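Local coordinates for protein BAG family molecular chaperone regulator 4 (Arabidopsis thaliana, PDB 4HWH) that acts as a co-chaperone that binds the ATPase domain of HSP70-family chaperones and probably regulates programmed cell death and stress responses, at residues 11-14 against 15-18; 18-21 against 22-25; 36-39 against 40-43; 49-52 against 53-56; 76-79 against 80-84. All coordinates share one frame; numbering follows the deposited sequence.

The chain of this BAG domain runs through three helices, 3-29, 36-54 and 63-86, and each contact closes one helical turn, not a long loop. Contacts 1 and 2 follow each other on helix 3-29 and share Ser18. Contacts 3 and 4 stand near the two ends of helix 36-54, their centres about 20 Å apart, and contact 5 lies on helix 63-86. Apart from the shared Ser18 the contacts run in series: none nests or crosses. Contact 4 meets contact 1 through Gln49, contact 1 meets contact 5 where Val14 and Ser18 touch Leu76, contact 2 meets contacts 3 and 5 through Leu24 and Val21, and the Asp40-Lys84 salt bridge joins contacts 3 and 5.

Contact 1: 11-14 against 15-18; sequences TGEV and DKLS. With ACT (acetate ion), chain G.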
loop_
_atom_site.group_PDB
_atom_site.type_symbol
_atom_site.label_atom_id
_atom_site.label_comp_id
_atom_site.label_asym_id
_atom_site.label_seq_id
_atom_site.Cartn_x
_atom_site.Cartn_y
_atom_site.Cartn_z
ATOM N N THR A 11 2.035 7.159 6.942
ATOM C CA THR A 11 2.932 7.425 5.822
ATOM C C THR A 11 4.167 6.531 5.878
ATOM O O THR A 11 4.595 5.982 4.864
ATOM C CB THR A 11 3.362 8.904 5.780
ATOM O OG1 THR A 11 2.227 9.718 5.460
ATOM C CG2 THR A 11 4.439 9.122 4.732
ATOM N N GLY A 12 4.731 6.381 7.071
ATOM C CA GLY A 12 5.900 5.540 7.254
ATOM C C GLY A 12 5.610 4.096 6.894
ATOM O O GLY A 12 6.455 3.398 6.331
ATOM N N GLU A 13 4.404 3.645 7.218
ATOM C CA GLU A 13 4.030 2.268 6.939
ATOM C C GLU A 13 3.754 2.086 5.450
ATOM O O GLU A 13 4.127 1.077 4.854
ATOM C CB GLU A 13 2.810 1.865 7.763
ATOM C CG GLU A 13 2.641 0.369 7.867
ATOM C CD GLU A 13 3.893 -0.305 8.390
ATOM O OE1 GLU A 13 4.559 0.279 9.274
ATOM O OE2 GLU A 13 4.210 -1.416 7.917
ATOM N N VAL A 14 3.107 3.078 4.849
ATOM C CA VAL A 14 2.836 3.034 3.421
ATOM C C VAL A 14 4.139 3.072 2.619
ATOM O O VAL A 14 4.247 2.436 1.569
ATOM C CB VAL A 14 1.882 4.168 2.994
ATOM C CG1 VAL A 14 1.663 4.143 1.493
ATOM C CG2 VAL A 14 0.550 4.027 3.728
ATOM N N ASP A 15 5.133 3.804 3.119
ATOM C CA ASP A 15 6.454 3.808 2.498
ATOM C C ASP A 15 7.016 2.392 2.431
ATOM O O ASP A 15 7.510 1.956 1.392
ATOM C CB ASP A 15 7.430 4.707 3.266
ATOM C CG ASP A 15 7.199 6.182 3.003
ATOM O OD1 ASP A 15 6.467 6.516 2.050
ATOM O OD2 ASP A 15 7.762 7.012 3.749
ATOM N N LYS A 16 6.942 1.675 3.546
ATOM C CA LYS A 16 7.418 0.300 3.585
ATOM C C LYS A 16 6.664 -0.559 2.577
ATOM O O LYS A 16 7.255 -1.375 1.870
ATOM C CB LYS A 16 7.270 -0.280 4.992
ATOM C CG LYS A 16 8.306 0.235 5.986
ATOM C CD LYS A 16 8.038 -0.300 7.391
ATOM C CE LYS A 16 8.982 0.317 8.408
ATOM N NZ LYS A 16 8.715 -0.188 9.783
ATOM N N LEU A 17 5.350 -0.375 2.517
ATOM C CA LEU A 17 4.534 -1.137 1.582
ATOM C C LEU A 17 4.852 -0.759 0.139
ATOM O O LEU A 17 4.869 -1.612 -0.746
ATOM C CB LEU A 17 3.047 -0.950 1.895
ATOM C CG LEU A 17 2.631 -1.616 3.214
ATOM C CD1 LEU A 17 1.248 -1.147 3.677
ATOM C CD2 LEU A 17 2.673 -3.134 3.074
ATOM N N SER A 18 5.116 0.520 -0.096
ATOM C CA SER A 18 5.474 0.965 -1.436
ATOM C C SER A 18 6.754 0.271 -1.912
ATOM O O SER A 18 6.840 -0.169 -3.058
ATOM C CB SER A 18 5.642 2.484 -1.476
ATOM O OG SER A 18 6.094 2.901 -2.752
HETATM C C ACT G . 4.503 5.449 -4.118
HETATM O O ACT G . 3.615 6.318 -4.273
HETATM O OXT ACT G . 5.115 5.486 -3.028
HETATM C CH3 ACT G . 4.812 4.430 -5.177
HETATM O O HOH W 1 6.785 2.372 9.866
#
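Thr11 and Asp15 stand one turn apart on helix 3-29, the first of the three-helix BAG bundle, and their side chains run alongside each other with Thr11 CG2 4.1 Å from Asp15 OD2. Thr11 O receives Asp15 N at 2.8 Å. The carboxylate turns back over the same carbonyl, because CG lies anti to its own carbonyl carbon and beside N (chi1 -76°), and Asp15 OD1 is held by a salt bridge to Arg72 on helix 63-86. Replacing Asp15 with an alanine would probably leave Arg72 without this charged mate and weaken a tie between the two helices. Gly12 O takes only a weak bond from Lys16 N. Glu13, bent at chi2 (54°), lays its carboxylate across the extended Lys16 chain, OE1 and OE2 each about 4.0 Å from Lys16 CD. Glu13 OE1 and Lys16 NZ, 4.2 Å apart, fall short of a salt bridge, but a water donates to OE1 and weakly accepts from NZ. Glu13 and Leu17 also line, with Arg20, the pocket holding a malonic acid that probably came from the crystallisation liquor. Val14 is buried against Glu69 and Arg72, and its O accepts Ser18 N at 2.7 Å. The Ser18 hydroxyl, OG, donates at 2.8 Å to OXT of an acetate probably also from that liquor; Arg72 NH2 is hydrogen-bonded to the same ion.

Contact 2: 18-21 against 22-25; sequences SDRV and VALE. With ACT (acetate ion), chain G.
Two successive bends, chi2 57° and chi3 61°, fold the Arg20 chain over after CG has set out anti to the backbone N, and they turn the guanidinium round the outside of the helix, roughly level with its own residue. Only NH1 passes near the next turn, Arg20 NH1 coming 3.9 Å from Ala23 CB in a loose and oblique touch. The charged end has its polar partner elsewhere: NH2 is hydrogen-bonded to the bound malonic acid. Leu24, one turn on from Arg20, places CG beside its own N (chi1 -65°), and this rests Leu24 CG 3.4 Å from Arg20 O. That oxygen is at the same time the acceptor of Leu24 N, at 2.9 Å. Branched Val22 likewise leans on the preceding turn, its CG2 3.6 Å from Ser18 O, while its N gives that oxygen a longer bond of 3.2 Å. Val21 O takes Glu25 N at 2.9 Å. Val21 and Leu24 form the buried stripe, meeting Val80 and Leu83 of helix 63-86, while Asp19, Arg20, Val22 and Glu25 are exposed, which makes this turn a worked example of the amphipathic helix in a three-helix bundle, here that of the BAG domain.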
loop_
_atom_site.group_PDB
_atom_site.type_symbol
_atom_site.label_atom_id
_atom_site.label_comp_id
_atom_site.label_asym_id
_atom_site.label_seq_id
_atom_site.Cartn_x
_atom_site.Cartn_y
_atom_site.Cartn_z
ATOM N N SER A 18 5.116 0.520 -0.096
ATOM C CA SER A 18 5.474 0.965 -1.436
ATOM C C SER A 18 6.754 0.271 -1.912
ATOM O O SER A 18 6.840 -0.169 -3.058
ATOM C CB SER A 18 5.642 2.484 -1.476
ATOM O OG SER A 18 6.094 2.901 -2.752
ATOM N N ASP A 19 7.745 0.177 -1.028
ATOM C CA ASP A 19 8.985 -0.529 -1.350
ATOM C C ASP A 19 8.714 -2.007 -1.625
ATOM O O ASP A 19 9.284 -2.599 -2.543
ATOM C CB ASP A 19 10.008 -0.387 -0.216
ATOM C CG ASP A 19 10.632 0.997 -0.156
ATOM O OD1 ASP A 19 10.527 1.750 -1.147
ATOM O OD2 ASP A 19 11.236 1.332 0.882
ATOM N N ARG A 20 7.839 -2.603 -0.826
ATOM C CA ARG A 20 7.516 -4.018 -0.992
ATOM C C ARG A 20 6.859 -4.288 -2.344
ATOM O O ARG A 20 7.162 -5.282 -3.007
ATOM C CB ARG A 20 6.616 -4.507 0.144
ATOM C CG ARG A 20 6.208 -5.964 0.016
ATOM C CD ARG A 20 7.428 -6.859 -0.051
ATOM N NE ARG A 20 8.241 -6.747 1.155
ATOM C CZ ARG A 20 9.525 -7.083 1.223
ATOM N NH1 ARG A 20 10.151 -7.549 0.149
ATOM N NH2 ARG A 20 10.188 -6.943 2.361
ATOM N N VAL A 21 5.962 -3.400 -2.754
ATOM C CA VAL A 21 5.285 -3.561 -4.032
ATOM C C VAL A 21 6.289 -3.535 -5.182
ATOM O O VAL A 21 6.197 -4.338 -6.110
ATOM C CB VAL A 21 4.186 -2.493 -4.236
ATOM C CG1 VAL A 21 3.634 -2.547 -5.652
ATOM C CG2 VAL A 21 3.061 -2.696 -3.211
ATOM N N VAL A 22 7.256 -2.626 -5.115
ATOM C CA VAL A 22 8.285 -2.580 -6.149
ATOM C C VAL A 22 9.090 -3.880 -6.147
ATOM O O VAL A 22 9.377 -4.445 -7.204
ATOM C CB VAL A 22 9.218 -1.358 -5.995
ATOM C CG1 VAL A 22 10.394 -1.460 -6.959
ATOM C CG2 VAL A 22 8.443 -0.071 -6.246
ATOM N N ALA A 23 9.430 -4.365 -4.957
ATOM C CA ALA A 23 10.155 -5.627 -4.838
ATOM C C ALA A 23 9.383 -6.777 -5.485
ATOM O O ALA A 23 9.967 -7.630 -6.151
ATOM C CB ALA A 23 10.463 -5.942 -3.376
ATOM N N LEU A 24 8.069 -6.809 -5.287
ATOM C CA LEU A 24 7.262 -7.856 -5.908
ATOM C C LEU A 24 7.267 -7.703 -7.428
ATOM O O LEU A 24 7.355 -8.688 -8.162
ATOM C CB LEU A 24 5.830 -7.841 -5.374
ATOM C CG LEU A 24 5.683 -8.172 -3.889
ATOM C CD1 LEU A 24 4.257 -7.945 -3.427
ATOM C CD2 LEU A 24 6.125 -9.609 -3.612
ATOM N N GLU A 25 7.172 -6.467 -7.903
ATOM C CA GLU A 25 7.190 -6.235 -9.340
ATOM C C GLU A 25 8.503 -6.688 -9.958
ATOM O O GLU A 25 8.522 -7.259 -11.051
ATOM C CB GLU A 25 6.976 -4.765 -9.678
ATOM C CG GLU A 25 7.223 -4.505 -11.150
ATOM C CD GLU A 25 7.179 -3.043 -11.525
ATOM O OE1 GLU A 25 7.210 -2.187 -10.615
ATOM O OE2 GLU A 25 7.122 -2.760 -12.741
HETATM C C ACT G . 4.503 5.449 -4.118
HETATM O O ACT G . 3.615 6.318 -4.273
HETATM O OXT ACT G . 5.115 5.486 -3.028
HETATM C CH3 ACT G . 4.812 4.430 -5.177
#

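Contact 3: 36-39 against 40-43; sequences VREF and DMAA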
loop_
_atom_site.group_PDB
_atom_site.type_symbol
_atom_site.label_atom_id
_atom_site.label_comp_id
_atom_site.label_asym_id
_atom_site.label_seq_id
_atom_site.Cartn_x
_atom_site.Cartn_y
_atom_site.Cartn_z
ATOM N N VAL A 36 0.627 -16.147 -4.538
ATOM C CA VAL A 36 -0.522 -15.250 -4.506
ATOM C C VAL A 36 -0.652 -14.514 -3.167
ATOM O O VAL A 36 -1.104 -13.367 -3.126
ATOM C CB VAL A 36 -1.841 -15.993 -4.836
ATOM C CG1 VAL A 36 -2.094 -17.113 -3.839
ATOM C CG2 VAL A 36 -3.010 -15.020 -4.864
ATOM N N ARG A 37 -0.242 -15.157 -2.076
ATOM C CA ARG A 37 -0.377 -14.536 -0.757
ATOM C C ARG A 37 0.433 -13.245 -0.625
ATOM O O ARG A 37 0.081 -12.372 0.165
ATOM C CB ARG A 37 -0.019 -15.507 0.375
ATOM C CG ARG A 37 1.467 -15.790 0.527
ATOM C CD ARG A 37 1.790 -16.270 1.937
ATOM N NE ARG A 37 3.190 -16.665 2.068
ATOM C CZ ARG A 37 3.617 -17.919 1.990
ATOM N NH1 ARG A 37 2.750 -18.903 1.792
ATOM N NH2 ARG A 37 4.908 -18.192 2.117
ATOM N N GLU A 38 1.516 -13.122 -1.390
ATOM C CA GLU A 38 2.315 -11.899 -1.354
ATOM C C GLU A 38 1.463 -10.716 -1.802
ATOM O O GLU A 38 1.447 -9.670 -1.157
ATOM C CB GLU A 38 3.552 -11.999 -2.252
ATOM C CG GLU A 38 4.399 -13.234 -2.049
ATOM C CD GLU A 38 4.790 -13.450 -0.603
ATOM O OE1 GLU A 38 5.048 -12.462 0.115
ATOM O OE2 GLU A 38 4.845 -14.620 -0.187
ATOM N N PHE A 39 0.764 -10.884 -2.921
ATOM C CA PHE A 39 -0.079 -9.819 -3.449
ATOM C C PHE A 39 -1.245 -9.540 -2.508
ATOM O O PHE A 39 -1.599 -8.387 -2.265
ATOM C CB PHE A 39 -0.604 -10.186 -4.837
ATOM C CG PHE A 39 0.474 -10.555 -5.810
ATOM C CD1 PHE A 39 1.494 -9.665 -6.105
ATOM C CD2 PHE A 39 0.468 -11.791 -6.433
ATOM C CE1 PHE A 39 2.492 -10.000 -7.001
ATOM C CE2 PHE A 39 1.464 -12.135 -7.330
ATOM C CZ PHE A 39 2.478 -11.236 -7.614
ATOM N N ASP A 40 -1.836 -10.602 -1.971
ATOM C CA ASP A 40 -2.988 -10.447 -1.097
ATOM C C ASP A 40 -2.614 -9.827 0.246
ATOM O O ASP A 40 -3.348 -8.991 0.769
ATOM C CB ASP A 40 -3.712 -11.783 -0.916
ATOM C CG ASP A 40 -4.491 -12.184 -2.155
ATOM O OD1 ASP A 40 -4.728 -11.308 -3.009
ATOM O OD2 ASP A 40 -4.868 -13.364 -2.274
ATOM N N MET A 41 -1.474 -10.222 0.802
ATOM C CA MET A 41 -1.011 -9.601 2.039
ATOM C C MET A 41 -0.705 -8.120 1.831
ATOM O O MET A 41 -1.033 -7.291 2.681
ATOM C CB MET A 41 0.224 -10.316 2.590
ATOM C CG MET A 41 -0.064 -11.642 3.266
ATOM S SD MET A 41 1.398 -12.254 4.138
ATOM C CE MET A 41 2.468 -12.664 2.764
ATOM N N ALA A 42 -0.072 -7.784 0.710
ATOM C CA ALA A 42 0.217 -6.378 0.425
ATOM C C ALA A 42 -1.086 -5.587 0.321
ATOM O O ALA A 42 -1.199 -4.478 0.849
ATOM C CB ALA A 42 1.040 -6.236 -0.859
ATOM N N ALA A 43 -2.068 -6.162 -0.363
ATOM C CA ALA A 43 -3.359 -5.500 -0.515
ATOM C C ALA A 43 -4.028 -5.344 0.850
ATOM O O ALA A 43 -4.567 -4.284 1.173
ATOM C CB ALA A 43 -4.257 -6.284 -1.475
#
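Asp40, Met41 and Phe39 carry most of this contact, a turn in the early part of helix 36-54, the second helix of the BAG three-helix bundle. Asp40 reaches back toward Val36, whose CG2 touches Asp40 OD2 at 3.6 Å, the two side chains meeting at a slant. Its other oxygen, OD1, forms a salt bridge with Lys84 of helix 63-86. An asparagine here would probably leave the Lys84 ammonium without its opposite charge and weaken the link between the second and third helices. Met41 follows Arg37 and Glu38 on the outer face. The root of its chain lies against Arg37 O, with Met41 CB and CG each 3.2 Å from that oxygen. Bent at chi3 (-69°), it turns its methyl back along the turn, so that Met41 CE lies 3.8 Å from Arg37 CD and near the guanidinium plane at its edge. The same CE is 3.7 Å from Glu38 OE1, in the angle between the two side chains. Arg37 and Glu38 are themselves linked by charge alone, Arg37 NE to Glu38 OE2 at 3.5 Å, with no N-H directed at the oxygen. Phe39 sets its CB against Asp40 N, and its ring packs inside on Val28, Val80 and Leu83. Along the backbone, Met41 N gives Arg37 O a 2.7 Å bond, and Phe39 O accepts Ala43 N at 3.0 Å.

Contact 4: 49-52 against 53-56; sequences QLLK and LDGI
Asp54, in the last turn of helix 36-54, can be followed from root to tip against Leu50 and Leu51. Its CB sits 3.3 Å from Leu51 O. From there CG takes the position beside the backbone N (chi1 -74°), which folds the carboxylate back over the preceding turn and brings Asp54 CG to 3.2 Å from Leu50 O. Neither carboxylate oxygen can bond that acceptor: Leu50 O sits over the flat face of the carboxylate, opposite CG, with Asp54 OD1 and OD2 each 3.4 Å away. OD2 continues to the fringe of Leu51, whose CD2 is 4.1 Å away. A negative group so close to backbone carbonyls near the C-terminal end of a helix is probably not favoured electrostatically, and the exposed position would allow solvent to compensate. Asp54 N meanwhile gives Leu50 O a sound bond of 2.9 Å. The turn then changes its bonding: Gly55 N is shared between Leu51 O, weakly, and Lys52 O at 3.1 Å, the donor standing well above the plane of the second carbonyl. Ile56 N in turn reaches Leu53 O, and the Ile56 side chain runs back so that CG1 lies 3.3 Å from Lys52 O. These features wind the helix down into the following loop. In the bundle, which has no strands, Leu53 is sunk against Glu69, Val70 and Ile73 of helix 63-86, Gln49 meets both other helices, and Ile56 rests on Ala6 of helix 3-29 while its carbonyl oxygen bonds Arg66 of helix 63-86.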
loop_
_atom_site.group_PDB
_atom_site.type_symbol
_atom_site.label_atom_id
_atom_site.label_comp_id
_atom_site.label_asym_id
_atom_site.label_seq_id
_atom_site.Cartn_x
_atom_site.Cartn_y
_atom_site.Cartn_z
ATOM N N GLN A 49 -4.056 0.264 6.489
ATOM C CA GLN A 49 -3.586 1.639 6.586
ATOM C C GLN A 49 -4.704 2.609 6.223
ATOM O O GLN A 49 -4.807 3.688 6.802
ATOM C CB GLN A 49 -2.335 1.865 5.730
ATOM C CG GLN A 49 -1.100 1.157 6.278
ATOM C CD GLN A 49 -0.829 1.494 7.738
ATOM O OE1 GLN A 49 -0.789 2.664 8.123
ATOM N NE2 GLN A 49 -0.633 0.468 8.554
ATOM N N LEU A 50 -5.551 2.209 5.280
ATOM C CA LEU A 50 -6.690 3.025 4.879
ATOM C C LEU A 50 -7.664 3.168 6.048
ATOM O O LEU A 50 -8.192 4.249 6.303
ATOM C CB LEU A 50 -7.394 2.391 3.678
ATOM C CG LEU A 50 -8.245 3.289 2.785
ATOM C CD1 LEU A 50 -7.419 4.451 2.256
ATOM C CD2 LEU A 50 -8.831 2.474 1.637
ATOM N N LEU A 51 -7.894 2.069 6.758
ATOM C CA LEU A 51 -8.766 2.085 7.928
ATOM C C LEU A 51 -8.220 3.009 9.007
ATOM O O LEU A 51 -8.972 3.735 9.655
ATOM C CB LEU A 51 -8.932 0.672 8.490
ATOM C CG LEU A 51 -9.800 -0.278 7.670
ATOM C CD1 LEU A 51 -9.738 -1.678 8.264
ATOM C CD2 LEU A 51 -11.228 0.229 7.623
ATOM N N LYS A 52 -6.905 2.973 9.198
ATOM C CA LYS A 52 -6.256 3.836 10.174
ATOM C C LYS A 52 -6.509 5.303 9.830
ATOM O O LYS A 52 -6.902 6.088 10.690
ATOM C CB LYS A 52 -4.755 3.544 10.244
ATOM C CG LYS A 52 -4.031 4.308 11.346
ATOM C CD LYS A 52 -2.668 3.701 11.656
ATOM C CE LYS A 52 -1.996 4.420 12.822
ATOM N NZ LYS A 52 -0.641 3.877 13.129
ATOM N N LEU A 53 -6.298 5.664 8.567
ATOM C CA LEU A 53 -6.569 7.025 8.113
ATOM C C LEU A 53 -8.035 7.402 8.316
ATOM O O LEU A 53 -8.341 8.534 8.689
ATOM C CB LEU A 53 -6.176 7.202 6.641
ATOM C CG LEU A 53 -4.683 7.184 6.291
ATOM C CD1 LEU A 53 -4.484 7.075 4.786
ATOM C CD2 LEU A 53 -3.977 8.420 6.834
ATOM N N ASP A 54 -8.939 6.457 8.063
ATOM C CA ASP A 54 -10.373 6.706 8.220
ATOM C C ASP A 54 -10.716 7.157 9.635
ATOM O O ASP A 54 -11.654 7.925 9.842
ATOM C CB ASP A 54 -11.189 5.452 7.888
ATOM C CG ASP A 54 -11.254 5.169 6.404
ATOM O OD1 ASP A 54 -10.980 6.089 5.603
ATOM O OD2 ASP A 54 -11.587 4.020 6.040
ATOM N N GLY A 55 -9.957 6.664 10.610
ATOM C CA GLY A 55 -10.226 6.957 12.005
ATOM C C GLY A 55 -9.515 8.193 12.523
ATOM O O GLY A 55 -9.707 8.587 13.672
ATOM N N ILE A 56 -8.691 8.805 11.680
ATOM C CA ILE A 56 -7.973 10.014 12.070
ATOM C C ILE A 56 -8.812 11.260 11.817
ATOM O O ILE A 56 -9.074 11.622 10.670
ATOM C CB ILE A 56 -6.638 10.160 11.319
ATOM C CG1 ILE A 56 -5.686 9.021 11.683
ATOM C CG2 ILE A 56 -5.993 11.497 11.649
ATOM C CD1 ILE A 56 -4.407 9.019 10.874
#

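Contact 5: 76-79 against 80-84; sequences LQEA and VDKLK
Leu76 O takes the N-H of Val80 at 2.9 Å, and the branch of the same valine settles beside it, Val80 CG2 lying 3.3 Å from the oxygen. This is the regular i to i+4 bonding of helix 63-86, the third helix of the BAG bundle. Val80 owes its place to a first torsion of 170°, which puts CG2 beside the backbone N and close to the previous turn. Next along, Gln77 O receives Asp81 N almost straight, at an N-H to acceptor angle of 167°. Asp81 folds its carboxylate back over that carbonyl, with OD2 at 3.2 Å from Gln77 O, two acceptors that cannot bond one another. The two oxygens probably repel, and exposure to water may ease this. Glu78 and Lys82 run side by side in the same direction, yet their charged ends do not meet in a salt bridge. The placing of the Lys82 chain is doubtful, since its CD is modelled too close to Glu78 O, and little can be rested on the approach of the two groups. The inner side of the turn looks to the other helices, Leu76 packing on Val14 and Leu46, Val80 on Val21, and Leu83 on Phe39. Helix 63-86 probably contributes to the surface that binds the HSP70 ATPase domain, as in related BAG domains. The turn closes where Ala79 O accepts Leu83 N at 3.1 Å, with Leu83 CG 3.7 Å from the same oxygen.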
loop_
_atom_site.group_PDB
_atom_site.type_symbol
_atom_site.label_atom_id
_atom_site.label_comp_id
_atom_site.label_asym_id
_atom_site.label_seq_id
_atom_site.Cartn_x
_atom_site.Cartn_y
_atom_site.Cartn_z
ATOM N N LEU A 76 -1.267 2.431 -5.022
ATOM C CA LEU A 76 -0.581 1.180 -4.718
ATOM C C LEU A 76 -1.508 -0.022 -4.876
ATOM O O LEU A 76 -1.097 -1.071 -5.371
ATOM C CB LEU A 76 0.021 1.222 -3.308
ATOM C CG LEU A 76 1.168 2.230 -3.169
ATOM C CD1 LEU A 76 1.604 2.393 -1.717
ATOM C CD2 LEU A 76 2.343 1.808 -4.036
ATOM N N GLN A 77 -2.763 0.131 -4.460
ATOM C CA GLN A 77 -3.730 -0.950 -4.580
ATOM C C GLN A 77 -3.902 -1.346 -6.044
ATOM O O GLN A 77 -3.973 -2.530 -6.379
ATOM C CB GLN A 77 -5.079 -0.543 -3.981
ATOM C CG GLN A 77 -5.092 -0.414 -2.458
ATOM C CD GLN A 77 -6.434 0.079 -1.925
ATOM O OE1 GLN A 77 -6.854 1.203 -2.207
ATOM N NE2 GLN A 77 -7.108 -0.763 -1.150
ATOM N N GLU A 78 -3.966 -0.345 -6.914
ATOM C CA GLU A 78 -4.090 -0.595 -8.344
ATOM C C GLU A 78 -2.859 -1.318 -8.873
ATOM O O GLU A 78 -2.972 -2.257 -9.655
ATOM C CB GLU A 78 -4.301 0.717 -9.102
ATOM C CG GLU A 78 -5.625 1.394 -8.792
ATOM C CD GLU A 78 -5.853 2.645 -9.619
ATOM O OE1 GLU A 78 -5.027 2.928 -10.514
ATOM O OE2 GLU A 78 -6.860 3.343 -9.372
ATOM N N ALA A 79 -1.681 -0.883 -8.437
ATOM C CA ALA A 79 -0.442 -1.525 -8.859
ATOM C C ALA A 79 -0.407 -2.995 -8.438
ATOM O O ALA A 79 0.031 -3.857 -9.200
ATOM C CB ALA A 79 0.763 -0.778 -8.309
ATOM N N VAL A 80 -0.873 -3.278 -7.224
ATOM C CA VAL A 80 -0.902 -4.653 -6.728
ATOM C C VAL A 80 -1.887 -5.506 -7.525
ATOM O O VAL A 80 -1.573 -6.635 -7.906
ATOM C CB VAL A 80 -1.235 -4.715 -5.224
ATOM C CG1 VAL A 80 -1.495 -6.156 -4.788
ATOM C CG2 VAL A 80 -0.092 -4.104 -4.407
ATOM N N ASP A 81 -3.075 -4.963 -7.778
ATOM C CA ASP A 81 -4.068 -5.653 -8.599
ATOM C C ASP A 81 -3.464 -6.053 -9.939
ATOM O O ASP A 81 -3.642 -7.179 -10.406
ATOM C CB ASP A 81 -5.287 -4.760 -8.847
ATOM C CG ASP A 81 -6.109 -4.538 -7.600
ATOM O OD1 ASP A 81 -6.073 -5.405 -6.705
ATOM O OD2 ASP A 81 -6.797 -3.497 -7.521
ATOM N N LYS A 82 -2.748 -5.116 -10.552
ATOM C CA LYS A 82 -2.149 -5.339 -11.862
ATOM C C LYS A 82 -1.133 -6.472 -11.810
ATOM O O LYS A 82 -1.128 -7.345 -12.672
ATOM C CB LYS A 82 -1.492 -4.058 -12.383
ATOM C CG LYS A 82 -2.463 -3.056 -12.999
ATOM C CD LYS A 82 -3.786 -3.036 -12.251
ATOM C CE LYS A 82 -4.571 -1.762 -12.508
ATOM N NZ LYS A 82 -5.772 -1.694 -11.627
ATOM N N LEU A 83 -0.273 -6.454 -10.797
ATOM C CA LEU A 83 0.689 -7.530 -10.599
ATOM C C LEU A 83 -0.001 -8.875 -10.428
ATOM O O LEU A 83 0.380 -9.863 -11.053
ATOM C CB LEU A 83 1.554 -7.259 -9.370
ATOM C CG LEU A 83 2.724 -6.300 -9.542
ATOM C CD1 LEU A 83 3.577 -6.310 -8.286
ATOM C CD2 LEU A 83 3.541 -6.703 -10.754
ATOM N N LYS A 84 -1.003 -8.915 -9.558
ATOM C CA LYS A 84 -1.723 -10.152 -9.303
ATOM C C LYS A 84 -2.342 -10.668 -10.597
ATOM O O LYS A 84 -2.230 -11.848 -10.925
ATOM C CB LYS A 84 -2.802 -9.948 -8.238
ATOM C CG LYS A 84 -3.475 -11.242 -7.806
ATOM C CD LYS A 84 -4.474 -11.014 -6.685
ATOM C CE LYS A 84 -5.109 -12.324 -6.261
ATOM N NZ LYS A 84 -6.070 -12.133 -5.142
#